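Local coordinates for protein 2-hydroxyisobutyryl-CoA synthetase (Aquincola tertiaricarbonis, PDB 6HDY) that belongs to the AMP-binding (ANL) enzyme family, with an AMP-binding domain followed by a smaller C-terminal domain, at residues A[123-128]-A[174-179]; A[135-140]-A[333-338]. One frame throughout, in Å; residues are numbered along the deposited sequence.

Contact 1: A[123-128]-A[174-179]. With 3HL ((3S)-3-hydroxybutanoic acid), chain B; 8LQ ([[(2~{R},3~{S},4~{R},5~{R})-5-(6-aminopurin-9-yl)-3,4-bis(oxidanyl)oxolan-2-yl]methoxy-oxidanyl-phosphoryl] (3~{S})-3-oxidanylbutanoate), chain C.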
loop_
_atom_site.group_PDB
_atom_site.type_symbol
_atom_site.label_atom_id
_atom_site.label_comp_id
_atom_site.label_asym_id
_atom_site.label_seq_id
_atom_site.Cartn_x
_atom_site.Cartn_y
_atom_site.Cartn_z
ATOM N N HIS A 123 7.164 -10.042 7.337
ATOM C CA HIS A 123 6.110 -9.037 7.207
ATOM C C HIS A 123 5.137 -9.111 8.349
ATOM O O HIS A 123 4.842 -10.204 8.842
ATOM C CB HIS A 123 5.343 -9.266 5.923
ATOM C CG HIS A 123 5.726 -8.393 4.777
ATOM N ND1 HIS A 123 4.772 -7.823 3.975
ATOM C CD2 HIS A 123 6.945 -8.089 4.285
ATOM C CE1 HIS A 123 5.429 -7.223 3.003
ATOM N NE2 HIS A 123 6.739 -7.341 3.163
ATOM N N VAL A 124 4.660 -7.934 8.782
ATOM C CA VAL A 124 3.657 -7.766 9.829
ATOM C C VAL A 124 2.411 -7.174 9.192
ATOM O O VAL A 124 2.477 -6.125 8.564
ATOM C CB VAL A 124 4.135 -6.965 11.068
ATOM C CG1 VAL A 124 3.015 -6.817 12.099
ATOM C CG2 VAL A 124 5.369 -7.612 11.701
ATOM N N HIS A 125 1.291 -7.895 9.296
ATOM C CA HIS A 125 -0.017 -7.479 8.797
ATOM C C HIS A 125 -1.026 -7.821 9.861
ATOM O O HIS A 125 -0.647 -8.123 10.977
ATOM C CB HIS A 125 -0.339 -8.188 7.475
ATOM C CG HIS A 125 0.573 -7.805 6.357
ATOM N ND1 HIS A 125 0.368 -6.648 5.624
ATOM C CD2 HIS A 125 1.674 -8.440 5.887
ATOM C CE1 HIS A 125 1.363 -6.603 4.756
ATOM N NE2 HIS A 125 2.158 -7.674 4.858
ATOM N N GLY A 126 -2.290 -7.796 9.537
ATOM C CA GLY A 126 -3.296 -8.138 10.528
ATOM C C GLY A 126 -4.718 -7.868 10.106
ATOM O O GLY A 126 -4.985 -7.615 8.934
ATOM N N THR A 127 -5.628 -7.923 11.083
ATOM C CA THR A 127 -7.058 -7.649 10.928
ATOM C C THR A 127 -7.382 -6.212 11.453
ATOM O O THR A 127 -6.576 -5.626 12.188
ATOM C CB THR A 127 -7.876 -8.734 11.656
ATOM O OG1 THR A 127 -7.629 -8.639 13.060
ATOM C CG2 THR A 127 -7.554 -10.131 11.176
ATOM N N SER A 128 -8.561 -5.660 11.090
ATOM C CA SER A 128 -8.998 -4.319 11.511
ATOM C C SER A 128 -10.448 -4.312 11.992
ATOM O O SER A 128 -11.325 -4.839 11.309
ATOM C CB SER A 128 -8.806 -3.309 10.382
ATOM O OG SER A 128 -9.537 -3.659 9.216
ATOM N N LEU A 174 -2.768 -3.325 6.627
ATOM C CA LEU A 174 -2.896 -4.532 7.435
ATOM C C LEU A 174 -3.471 -5.661 6.590
ATOM O O LEU A 174 -3.047 -6.807 6.717
ATOM C CB LEU A 174 -3.833 -4.250 8.626
ATOM C CG LEU A 174 -3.284 -3.379 9.734
ATOM C CD1 LEU A 174 -4.330 -3.159 10.757
ATOM C CD2 LEU A 174 -2.046 -4.001 10.377
ATOM N N TYR A 175 -4.417 -5.321 5.712
ATOM C CA TYR A 175 -5.178 -6.207 4.829
ATOM C C TYR A 175 -4.313 -7.084 3.894
ATOM O O TYR A 175 -3.541 -6.565 3.084
ATOM C CB TYR A 175 -6.183 -5.353 4.050
ATOM C CG TYR A 175 -7.098 -6.154 3.155
ATOM C CD1 TYR A 175 -7.971 -7.098 3.686
ATOM C CD2 TYR A 175 -7.108 -5.955 1.776
ATOM C CE1 TYR A 175 -8.840 -7.822 2.869
ATOM C CE2 TYR A 175 -7.984 -6.664 0.949
ATOM C CZ TYR A 175 -8.840 -7.604 1.501
ATOM O OH TYR A 175 -9.704 -8.318 0.717
ATOM N N MET A 176 -4.502 -8.426 3.966
ATOM C CA MET A 176 -3.699 -9.394 3.201
ATOM C C MET A 176 -3.991 -9.496 1.711
ATOM O O MET A 176 -3.107 -9.927 0.960
ATOM C CB MET A 176 -3.773 -10.797 3.811
ATOM C CG MET A 176 -3.031 -10.929 5.139
ATOM S SD MET A 176 -1.262 -10.641 5.050
ATOM C CE MET A 176 -0.692 -11.992 4.026
ATOM N N GLY A 177 -5.227 -9.170 1.316
ATOM C CA GLY A 177 -5.707 -9.260 -0.045
ATOM C C GLY A 177 -4.802 -8.629 -1.073
ATOM O O GLY A 177 -4.388 -9.293 -2.029
ATOM N N SER A 178 -4.534 -7.322 -0.908
ATOM C CA SER A 178 -3.679 -6.560 -1.830
ATOM C C SER A 178 -2.263 -7.137 -1.935
ATOM O O SER A 178 -1.752 -7.311 -3.048
ATOM C CB SER A 178 -3.602 -5.111 -1.380
ATOM O OG SER A 178 -3.152 -5.054 -0.037
ATOM N N TRP A 179 -1.628 -7.432 -0.768
ATOM C CA TRP A 179 -0.249 -7.970 -0.697
ATOM C C TRP A 179 -0.159 -9.319 -1.364
ATOM O O TRP A 179 0.807 -9.603 -2.069
ATOM C CB TRP A 179 0.248 -8.035 0.775
ATOM C CG TRP A 179 0.283 -6.684 1.427
ATOM C CD1 TRP A 179 -0.662 -6.153 2.251
ATOM C CD2 TRP A 179 1.275 -5.659 1.237
ATOM N NE1 TRP A 179 -0.315 -4.873 2.608
ATOM C CE2 TRP A 179 0.867 -4.537 1.993
ATOM C CE3 TRP A 179 2.457 -5.571 0.478
ATOM C CZ2 TRP A 179 1.607 -3.342 2.034
ATOM C CZ3 TRP A 179 3.185 -4.382 0.505
ATOM C CH2 TRP A 179 2.767 -3.290 1.286
HETATM C CA 3HL B . -9.612 -11.871 2.386
HETATM C CB 3HL B . -8.208 -11.892 3.032
HETATM O OG1 3HL B . -7.246 -12.614 2.271
HETATM C CG2 3HL B . -7.659 -10.509 3.214
HETATM C C 3HL B . -9.551 -12.603 1.068
HETATM O OA 3HL B . -8.894 -12.128 0.153
HETATM O OB 3HL B . -10.083 -13.852 1.068
HETATM N N9 8LQ C . -14.736 -13.573 1.728
HETATM C C8 8LQ C . -13.476 -13.443 1.283
HETATM N N7 8LQ C . -13.434 -13.809 0.007
HETATM C C5 8LQ C . -14.672 -14.195 -0.346
HETATM C C6 8LQ C . -15.219 -14.606 -1.511
HETATM N N6 8LQ C . -14.428 -14.739 -2.565
HETATM N N1 8LQ C . -16.526 -14.914 -1.613
HETATM C C2 8LQ C . -17.372 -14.778 -0.510
HETATM N N3 8LQ C . -16.806 -14.285 0.656
HETATM C C4 8LQ C . -15.476 -14.038 0.725
HETATM C CAA 8LQ C . -7.467 -11.616 2.224
HETATM C CAZ 8LQ C . -8.574 -12.043 1.224
HETATM O OAE 8LQ C . -9.046 -10.900 0.516
HETATM C CAL 8LQ C . -9.772 -12.715 1.922
HETATM C CAS 8LQ C . -10.350 -11.803 3.012
HETATM O OAC 8LQ C . -11.079 -10.865 2.704
HETATM O OAQ 8LQ C . -9.921 -12.075 4.298
HETATM P PBC 8LQ C . -10.612 -11.448 5.597
HETATM O OAH 8LQ C . -10.347 -9.887 5.476
HETATM O OAD 8LQ C . -10.109 -12.017 6.860
HETATM O "O5'" 8LQ C . -12.145 -11.788 5.426
HETATM C "C5'" 8LQ C . -12.476 -13.158 5.206
HETATM C "C4'" 8LQ C . -13.966 -13.294 5.029
HETATM O "O4'" 8LQ C . -14.390 -12.497 3.891
HETATM C "C3'" 8LQ C . -14.232 -14.690 4.655
HETATM O "O3'" 8LQ C . -14.359 -15.516 5.846
HETATM C "C2'" 8LQ C . -15.553 -14.539 3.898
HETATM O "O2'" 8LQ C . -16.687 -14.301 4.823
HETATM C "C1'" 8LQ C . -15.285 -13.287 3.094
HETATM O O HOH W 1 -5.559 -9.083 6.752
#
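H125 and W179 make the main aromatic meeting. CE1 of H125 comes over one face of the indole, offset toward its rim and 3.2 Å from W179 NE1; the rings are inclined at 51°, an edge-to-face pair. H123 offers its edge to the six-membered ring of W179, planes at 81°, and its ND1 lies 2.8 Å from H125 NE2 in a hydrogen bond. M176 crosses H125, its SD 3.6 Å from H125 CG and oblique to the ring.

The backbone adds one direct bond, G126 N to L174 O (3.1 Å), almost straight at 174°. A water accepts from M176 N and donates to G126 O, bridging the two segments. L174 CD1 packs on T127 O at 3.6 Å.

Y175, M176 and G177 line the 3HL pocket, and Y175 and G177 also that of 8LQ; the two ligands are modelled overlapping, so probably as alternatives. G177 N sits over the centre of the Y175 ring.

H125 ND1 and W179 NE1 both bond to S173 O, and H123 NE2 to E186 of the second subunit. This buried histidine pair thus has its ring nitrogens engaged, in a polar chain from S173 to the second subunit.

Contact 2: A[135-140]-A[333-338]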
loop_
_atom_site.group_PDB
_atom_site.type_symbol
_atom_site.label_atom_id
_atom_site.label_comp_id
_atom_site.label_asym_id
_atom_site.label_seq_id
_atom_site.Cartn_x
_atom_site.Cartn_y
_atom_site.Cartn_z
ATOM N N THR A 135 -6.008 -9.169 15.288
ATOM C CA THR A 135 -4.992 -10.209 15.319
ATOM C C THR A 135 -3.867 -9.817 14.402
ATOM O O THR A 135 -4.109 -9.345 13.296
ATOM C CB THR A 135 -5.561 -11.597 15.005
ATOM O OG1 THR A 135 -6.647 -11.451 14.113
ATOM C CG2 THR A 135 -6.036 -12.312 16.245
ATOM N N ALA A 136 -2.645 -10.004 14.870
ATOM C CA ALA A 136 -1.438 -9.684 14.130
ATOM C C ALA A 136 -0.925 -10.889 13.340
ATOM O O ALA A 136 -0.829 -11.997 13.865
ATOM C CB ALA A 136 -0.363 -9.198 15.096
ATOM N N PHE A 137 -0.563 -10.659 12.087
ATOM C CA PHE A 137 0.044 -11.700 11.290
ATOM C C PHE A 137 1.565 -11.454 11.219
ATOM O O PHE A 137 2.004 -10.374 10.837
ATOM C CB PHE A 137 -0.593 -11.829 9.902
ATOM C CG PHE A 137 -2.102 -11.990 9.868
ATOM C CD1 PHE A 137 -2.741 -12.932 10.669
ATOM C CD2 PHE A 137 -2.877 -11.256 8.972
ATOM C CE1 PHE A 137 -4.131 -13.108 10.603
ATOM C CE2 PHE A 137 -4.270 -11.391 8.951
ATOM C CZ PHE A 137 -4.885 -12.327 9.749
ATOM N N GLY A 138 2.328 -12.451 11.640
ATOM C CA GLY A 138 3.780 -12.484 11.594
ATOM C C GLY A 138 4.155 -13.558 10.599
ATOM O O GLY A 138 4.196 -14.739 10.941
ATOM N N ILE A 139 4.370 -13.160 9.350
ATOM C CA ILE A 139 4.673 -14.057 8.243
ATOM C C ILE A 139 6.188 -14.139 7.972
ATOM O O ILE A 139 6.834 -13.108 7.783
ATOM C CB ILE A 139 3.844 -13.656 7.014
ATOM C CG1 ILE A 139 2.370 -13.429 7.442
ATOM C CG2 ILE A 139 3.959 -14.728 5.922
ATOM C CD1 ILE A 139 1.666 -12.383 6.730
ATOM N N GLY A 140 6.728 -15.362 7.991
ATOM C CA GLY A 140 8.144 -15.597 7.766
ATOM C C GLY A 140 8.494 -15.449 6.306
ATOM O O GLY A 140 7.612 -15.507 5.452
ATOM N N THR A 333 5.200 -22.519 7.526
ATOM C CA THR A 333 5.930 -22.760 8.771
ATOM C C THR A 333 5.622 -21.693 9.830
ATOM O O THR A 333 5.817 -21.947 11.012
ATOM C CB THR A 333 7.437 -22.859 8.493
ATOM O OG1 THR A 333 7.856 -21.685 7.789
ATOM C CG2 THR A 333 7.819 -24.124 7.714
ATOM N N SER A 334 5.155 -20.495 9.415
ATOM C CA SER A 334 4.854 -19.373 10.333
ATOM C C SER A 334 3.340 -19.237 10.486
ATOM O O SER A 334 2.629 -19.215 9.471
ATOM C CB SER A 334 5.466 -18.062 9.827
ATOM O OG SER A 334 4.687 -17.487 8.784
ATOM N N GLN A 335 2.843 -19.171 11.751
ATOM C CA GLN A 335 1.402 -19.122 12.062
ATOM C C GLN A 335 0.598 -20.149 11.243
ATOM O O GLN A 335 -0.385 -19.775 10.605
ATOM C CB GLN A 335 0.838 -17.692 11.937
ATOM C CG GLN A 335 1.454 -16.735 12.988
ATOM C CD GLN A 335 0.824 -15.352 12.930
ATOM O OE1 GLN A 335 0.673 -14.758 11.862
ATOM N NE2 GLN A 335 0.464 -14.799 14.082
ATOM N N PRO A 336 1.015 -21.459 11.180
ATOM C CA PRO A 336 0.240 -22.407 10.357
ATOM C C PRO A 336 -1.144 -22.637 10.951
ATOM O O PRO A 336 -1.291 -22.771 12.164
ATOM C CB PRO A 336 1.103 -23.675 10.339
ATOM C CG PRO A 336 1.903 -23.611 11.586
ATOM C CD PRO A 336 2.140 -22.140 11.867
ATOM N N MET A 337 -2.144 -22.609 10.104
ATOM C CA MET A 337 -3.534 -22.811 10.499
ATOM C C MET A 337 -3.926 -24.249 10.231
ATOM O O MET A 337 -3.824 -24.713 9.092
ATOM C CB MET A 337 -4.478 -21.872 9.729
ATOM C CG MET A 337 -4.359 -20.397 10.057
ATOM S SD MET A 337 -4.612 -19.852 11.759
ATOM C CE MET A 337 -5.795 -20.829 12.299
ATOM N N ILE A 338 -4.314 -24.971 11.290
ATOM C CA ILE A 338 -4.707 -26.375 11.173
ATOM C C ILE A 338 -6.160 -26.509 11.584
ATOM O O ILE A 338 -6.498 -26.446 12.767
ATOM C CB ILE A 338 -3.756 -27.372 11.911
ATOM C CG1 ILE A 338 -2.279 -27.117 11.533
ATOM C CG2 ILE A 338 -4.158 -28.822 11.606
ATOM C CD1 ILE A 338 -1.298 -27.741 12.434
#
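Q335 lays its side-chain amide against the edge of strand 136-140 and uses both ends of it. NE2 donates to A136 O at 3.1 Å, a nearly straight bond (173°) with the acceptor in the plane of the amide. The other end, OE1, accepts from G138 N at 2.8 Å, but here the donor stands well above the plane of the side-chain carbonyl, 59° out of it. One glutamine therefore reads a carbonyl and an N-H on either side of F137, and the two bonds fix which end of the amide is oxygen. The extended chain beyond CG (chi2 -176°) carries CD out to the strand. OE1 also lies 3.2 Å from F137 CA and near the plane of the F137 ring, at its edge.

S334 serves the far end of the strand. Its OG, set between the backbone N and the carbonyl carbon of its own residue, accepts from G140 N at 3.1 Å, and the same oxygen packs 3.5 Å from I139 CA.

Several of these groups have second partners. A136 O also accepts from NE2 of Q104, while Q335 NE2 also bonds to F110 O. S334 OG is hydrogen-bonded to D143, whose other carboxylate oxygen takes T333 N, so this aspartate holds both the loop's backbone and its serine.

The 333-338 loop joins strands 322-329 and 340-347 of the antiparallel sheet, and here it flanks the two-stranded hairpin where G140 forms the N-cap of helix 141-157. Strand 121-126 pairs with strand 136-140, Q104 of helix 97-106 touches Q335, and I338 packs on helix 43-64.

After the N-terminal helices, the chain lays down strand 121-126, runs through a loop with four unmodelled residues, and returns as strand 136-140, antiparallel to the first. Contact 1 then closes a loop of 45 residues when 174-179 comes back to 123-128. Contact 2 closes a much longer one, 192 residues, from 135-140 to 333-338. The segments alternate along the chain, so the two loops cross. The hairpin is common to both: H125 O lies 2.8 Å from F137 N, and M176 of contact 1 packs on I139 of contact 2. Through it, helix 176-187 beside the ligand pocket is tied to the loop between strands 322-329 and 340-347.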